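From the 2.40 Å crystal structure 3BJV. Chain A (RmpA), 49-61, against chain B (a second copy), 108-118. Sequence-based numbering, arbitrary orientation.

Chain A 49-61: ESTESYGPYYILM
Chain B, residues 108-118: SKIHTSVAIPQ

The end of a chain A helix and the loop that follows it pack against one helix of chain B without any hydrogen bond between the stretches, held by a lysine laid over two tyrosine faces and by van der Waals contact; 409 Å² is buried, both sides summed. In chain A the helix runs through A:Tyr54 (phi/psi -122/-13). A:Gly55 then turns off at 82/168, positive-phi angles at which a CB would jam against the preceding carbonyl O, and A:Pro56 (-60/127) leads into the loop. A:Tyr57 (-115/27), A:Tyr58 (-149/20), A:Ile59 (-98/86) and A:Leu60 (-63/-39) follow. Chain B is helical throughout, with a wider pi-type turn at 111-115, where B:Ala115 N bonds B:Ile110 O (2.9 Å) and B:Ile116 N bonds B:His111 O (3.1 Å); the helix kinks at B:Pro117, whose N has no bond to the turn before. The two stretches run in broadly the same direction, and their backbones come nearest where A:Tyr57 CA and B:Ser113 CA are 5.1 Å apart.

B:Lys109 (chi m, t, t, p) has the largest covered area, 113 Å². B:Lys109 CG lies 4.0 Å from the A:Tyr57 ring centroid, and B:Lys109 CD 3.8 Å from that of A:Tyr54, both CH-pi contacts over a ring face. B:Lys109 NZ stands 4.0 Å from the A:Tyr54 ring centroid, 23° off the normal, so the ammonium meets the pi cloud in a cation-pi contact; from the A:Tyr57 centroid it is 5.9 Å away, at most a weak attraction. The tyrosines differ in rotamer: A:Tyr54 has chi1 m (-78°) and chi2 -86°, A:Tyr57 chi1 p (45°) and chi2 97°. Both CA-to-CB bonds point toward chain B, whereas that of B:Lys109 points sideways.

Beyond the lysine, A:Tyr57 O abuts the helix, 3.1 Å from B:Ser113 CB and 3.8 Å from B:Thr112 CG2. B:Ser113 OG (chi1 p) is turned to its own helix, donating to B:Lys109 O at 3.2 Å. B:Thr112 takes chi1 m. A:Leu60 (chi1 m, chi2 t) leaves the backbone sideways, but its end comes nearer: CD2 lies 3.8 Å from B:Thr112 O, a plain van der Waals contact with a carbonyl, and 4.4 Å from B:Pro117 CG, the apolar contact at the kink.

The CA-to-CB bond of A:Tyr58 (chi1 p, 42°; chi2 74°) points away from chain B, and its OH donates to A:Thr51 OG1 at 2.7 Å, tying the loop back to the helix before it. A weak bond from A:Leu60 N to A:Tyr58 O (3.2 Å) closes a tight local turn.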

# COMPACT_ATOMS: atom_id res chain seq x y z
N GLU A 49 14.23 15.62 0.92
CA GLU A 49 14.10 16.00 2.35
C GLU A 49 13.40 15.00 3.21
O GLU A 49 13.85 14.77 4.33
CB GLU A 49 13.43 17.38 2.52
CG GLU A 49 14.20 18.48 1.84
CD GLU A 49 15.63 18.55 2.34
OE1 GLU A 49 15.75 18.80 3.55
OE2 GLU A 49 16.61 18.33 1.56
N SER A 50 12.30 14.41 2.73
CA SER A 50 11.62 13.34 3.49
C SER A 50 12.47 12.10 3.67
O SER A 50 12.46 11.49 4.71
CB SER A 50 10.31 12.95 2.85
OG SER A 50 9.43 14.06 2.96
N THR A 51 13.21 11.74 2.65
CA THR A 51 14.08 10.60 2.68
C THR A 51 15.22 10.82 3.70
O THR A 51 15.49 9.89 4.50
CB THR A 51 14.67 10.32 1.30
OG1 THR A 51 13.59 10.05 0.41
CG2 THR A 51 15.53 9.16 1.34
N GLU A 52 15.87 11.99 3.62
CA GLU A 52 16.98 12.35 4.51
C GLU A 52 16.49 12.33 5.95
O GLU A 52 17.15 11.72 6.82
CB GLU A 52 17.54 13.73 4.22
CG GLU A 52 18.34 13.82 2.94
CD GLU A 52 19.76 13.41 3.13
OE1 GLU A 52 20.13 12.95 4.24
OE2 GLU A 52 20.53 13.57 2.16
N SER A 53 15.34 12.98 6.20
CA SER A 53 14.77 13.00 7.57
C SER A 53 14.15 11.72 8.10
O SER A 53 14.06 11.53 9.30
CB SER A 53 13.74 14.10 7.71
OG SER A 53 14.26 15.24 7.07
N TYR A 54 13.68 10.84 7.23
CA TYR A 54 12.91 9.70 7.74
C TYR A 54 13.50 8.36 7.35
O TYR A 54 13.10 7.36 7.90
CB TYR A 54 11.45 9.77 7.25
CG TYR A 54 10.57 10.74 8.01
CD1 TYR A 54 9.94 10.33 9.19
CD2 TYR A 54 10.34 12.05 7.55
CE1 TYR A 54 9.12 11.20 9.92
CE2 TYR A 54 9.54 12.94 8.27
CZ TYR A 54 8.92 12.49 9.46
OH TYR A 54 8.10 13.28 10.22
N GLY A 55 14.45 8.35 6.42
CA GLY A 55 14.82 7.12 5.71
C GLY A 55 13.87 6.82 4.54
O GLY A 55 12.81 7.41 4.43
N PRO A 56 14.26 5.89 3.67
CA PRO A 56 13.39 5.50 2.55
C PRO A 56 12.09 4.99 3.12
O PRO A 56 12.11 4.13 3.97
CB PRO A 56 14.14 4.32 1.90
CG PRO A 56 15.59 4.44 2.35
CD PRO A 56 15.52 5.12 3.73
N TYR A 57 10.96 5.51 2.69
CA TYR A 57 9.68 4.98 3.17
C TYR A 57 8.93 4.33 1.98
O TYR A 57 7.71 4.26 2.00
CB TYR A 57 8.85 6.10 3.89
CG TYR A 57 8.84 7.41 3.11
CD1 TYR A 57 7.78 7.74 2.26
CD2 TYR A 57 9.95 8.28 3.16
CE1 TYR A 57 7.79 8.94 1.52
CE2 TYR A 57 9.98 9.44 2.40
CZ TYR A 57 8.89 9.76 1.58
OH TYR A 57 8.97 10.90 0.82
N TYR A 58 9.64 3.84 0.96
CA TYR A 58 8.96 3.43 -0.29
C TYR A 58 9.63 2.29 -1.01
O TYR A 58 9.42 2.05 -2.18
CB TYR A 58 8.79 4.63 -1.21
CG TYR A 58 10.05 5.52 -1.25
CD1 TYR A 58 11.23 5.11 -1.94
CD2 TYR A 58 10.06 6.75 -0.62
CE1 TYR A 58 12.37 5.94 -2.00
CE2 TYR A 58 11.20 7.57 -0.66
CZ TYR A 58 12.34 7.17 -1.34
OH TYR A 58 13.45 8.03 -1.33
N ILE A 59 10.45 1.54 -0.31
CA ILE A 59 11.12 0.43 -0.94
C ILE A 59 10.30 -0.79 -0.57
O ILE A 59 10.60 -1.46 0.40
CB ILE A 59 12.62 0.35 -0.49
CG1 ILE A 59 13.37 1.63 -0.93
CG2 ILE A 59 13.28 -0.88 -1.07
CD1 ILE A 59 14.75 1.79 -0.47
N LEU A 60 9.25 -1.06 -1.37
CA LEU A 60 8.28 -2.13 -1.06
C LEU A 60 8.80 -3.54 -1.00
O LEU A 60 8.36 -4.33 -0.17
CB LEU A 60 7.09 -2.12 -2.02
CG LEU A 60 5.92 -1.19 -1.66
CD1 LEU A 60 4.68 -1.71 -2.35
CD2 LEU A 60 5.70 -0.94 -0.12
N MET A 61 9.71 -3.85 -1.91
CA MET A 61 10.35 -5.14 -1.97
C MET A 61 11.74 -4.88 -2.50
O MET A 61 11.95 -3.83 -3.10
CB MET A 61 9.57 -6.12 -2.86
CG MET A 61 9.21 -5.66 -4.30
SD MET A 61 8.34 -6.98 -5.29
CE MET A 61 9.69 -7.86 -6.11
N SER B 108 1.49 8.78 7.20
CA SER B 108 1.42 8.11 5.90
C SER B 108 2.68 7.32 5.61
O SER B 108 2.62 6.33 4.92
CB SER B 108 1.17 9.12 4.77
OG SER B 108 2.32 10.00 4.55
N LYS B 109 3.82 7.73 6.16
CA LYS B 109 5.05 7.04 5.92
C LYS B 109 5.02 5.63 6.49
O LYS B 109 5.43 4.67 5.82
CB LYS B 109 6.27 7.85 6.43
CG LYS B 109 6.51 9.07 5.58
CD LYS B 109 7.73 9.90 5.99
CE LYS B 109 7.48 11.37 5.53
NZ LYS B 109 6.43 12.00 6.43
N ILE B 110 4.51 5.49 7.72
CA ILE B 110 4.46 4.16 8.32
C ILE B 110 3.30 3.27 7.74
O ILE B 110 3.43 2.03 7.63
CB ILE B 110 4.64 4.17 9.89
CG1 ILE B 110 3.37 3.80 10.59
CG2 ILE B 110 5.33 5.44 10.45
CD1 ILE B 110 3.40 2.38 10.99
N HIS B 111 2.19 3.90 7.35
CA HIS B 111 1.10 3.28 6.59
C HIS B 111 1.66 2.51 5.34
O HIS B 111 1.37 1.32 5.10
CB HIS B 111 0.15 4.41 6.18
CG HIS B 111 -1.06 3.96 5.42
ND1 HIS B 111 -1.08 3.85 4.04
CD2 HIS B 111 -2.31 3.67 5.84
CE1 HIS B 111 -2.28 3.46 3.65
NE2 HIS B 111 -3.05 3.35 4.73
N THR B 112 2.50 3.21 4.58
CA THR B 112 3.00 2.74 3.33
C THR B 112 4.16 1.82 3.53
O THR B 112 4.19 0.76 2.91
CB THR B 112 3.39 3.93 2.40
OG1 THR B 112 2.18 4.53 1.97
CG2 THR B 112 4.14 3.45 1.15
N SER B 113 5.14 2.21 4.34
CA SER B 113 6.32 1.38 4.39
C SER B 113 6.39 0.29 5.46
O SER B 113 7.24 -0.62 5.37
CB SER B 113 7.63 2.18 4.35
OG SER B 113 7.96 2.68 5.60
N VAL B 114 5.50 0.36 6.44
CA VAL B 114 5.52 -0.60 7.56
C VAL B 114 4.22 -1.47 7.67
O VAL B 114 4.31 -2.70 7.80
CB VAL B 114 5.82 0.10 8.93
CG1 VAL B 114 5.85 -0.95 10.04
CG2 VAL B 114 7.16 0.88 8.93
N ALA B 115 3.05 -0.83 7.61
CA ALA B 115 1.74 -1.48 7.78
C ALA B 115 1.25 -2.33 6.61
O ALA B 115 0.87 -3.50 6.81
CB ALA B 115 0.69 -0.41 8.06
N ILE B 116 1.25 -1.76 5.40
CA ILE B 116 0.79 -2.42 4.17
C ILE B 116 1.59 -3.63 3.74
O ILE B 116 0.99 -4.64 3.44
CB ILE B 116 0.65 -1.39 2.97
CG1 ILE B 116 -0.70 -0.68 3.02
CG2 ILE B 116 0.94 -2.04 1.56
CD1 ILE B 116 -0.56 0.67 2.40
N PRO B 117 2.94 -3.56 3.72
CA PRO B 117 3.68 -4.79 3.49
C PRO B 117 3.30 -5.97 4.44
O PRO B 117 3.31 -7.13 4.01
CB PRO B 117 5.11 -4.37 3.78
CG PRO B 117 5.17 -2.93 3.72
CD PRO B 117 3.84 -2.42 3.99
N GLN B 118 2.98 -5.71 5.70
CA GLN B 118 2.69 -6.79 6.65
C GLN B 118 1.31 -7.34 6.41
O GLN B 118 1.07 -8.54 6.57
CB GLN B 118 2.75 -6.29 8.09
CG GLN B 118 4.18 -6.17 8.63
CD GLN B 118 4.18 -5.61 10.03
OE1 GLN B 118 4.21 -4.37 10.25
NE2 GLN B 118 4.15 -6.50 10.99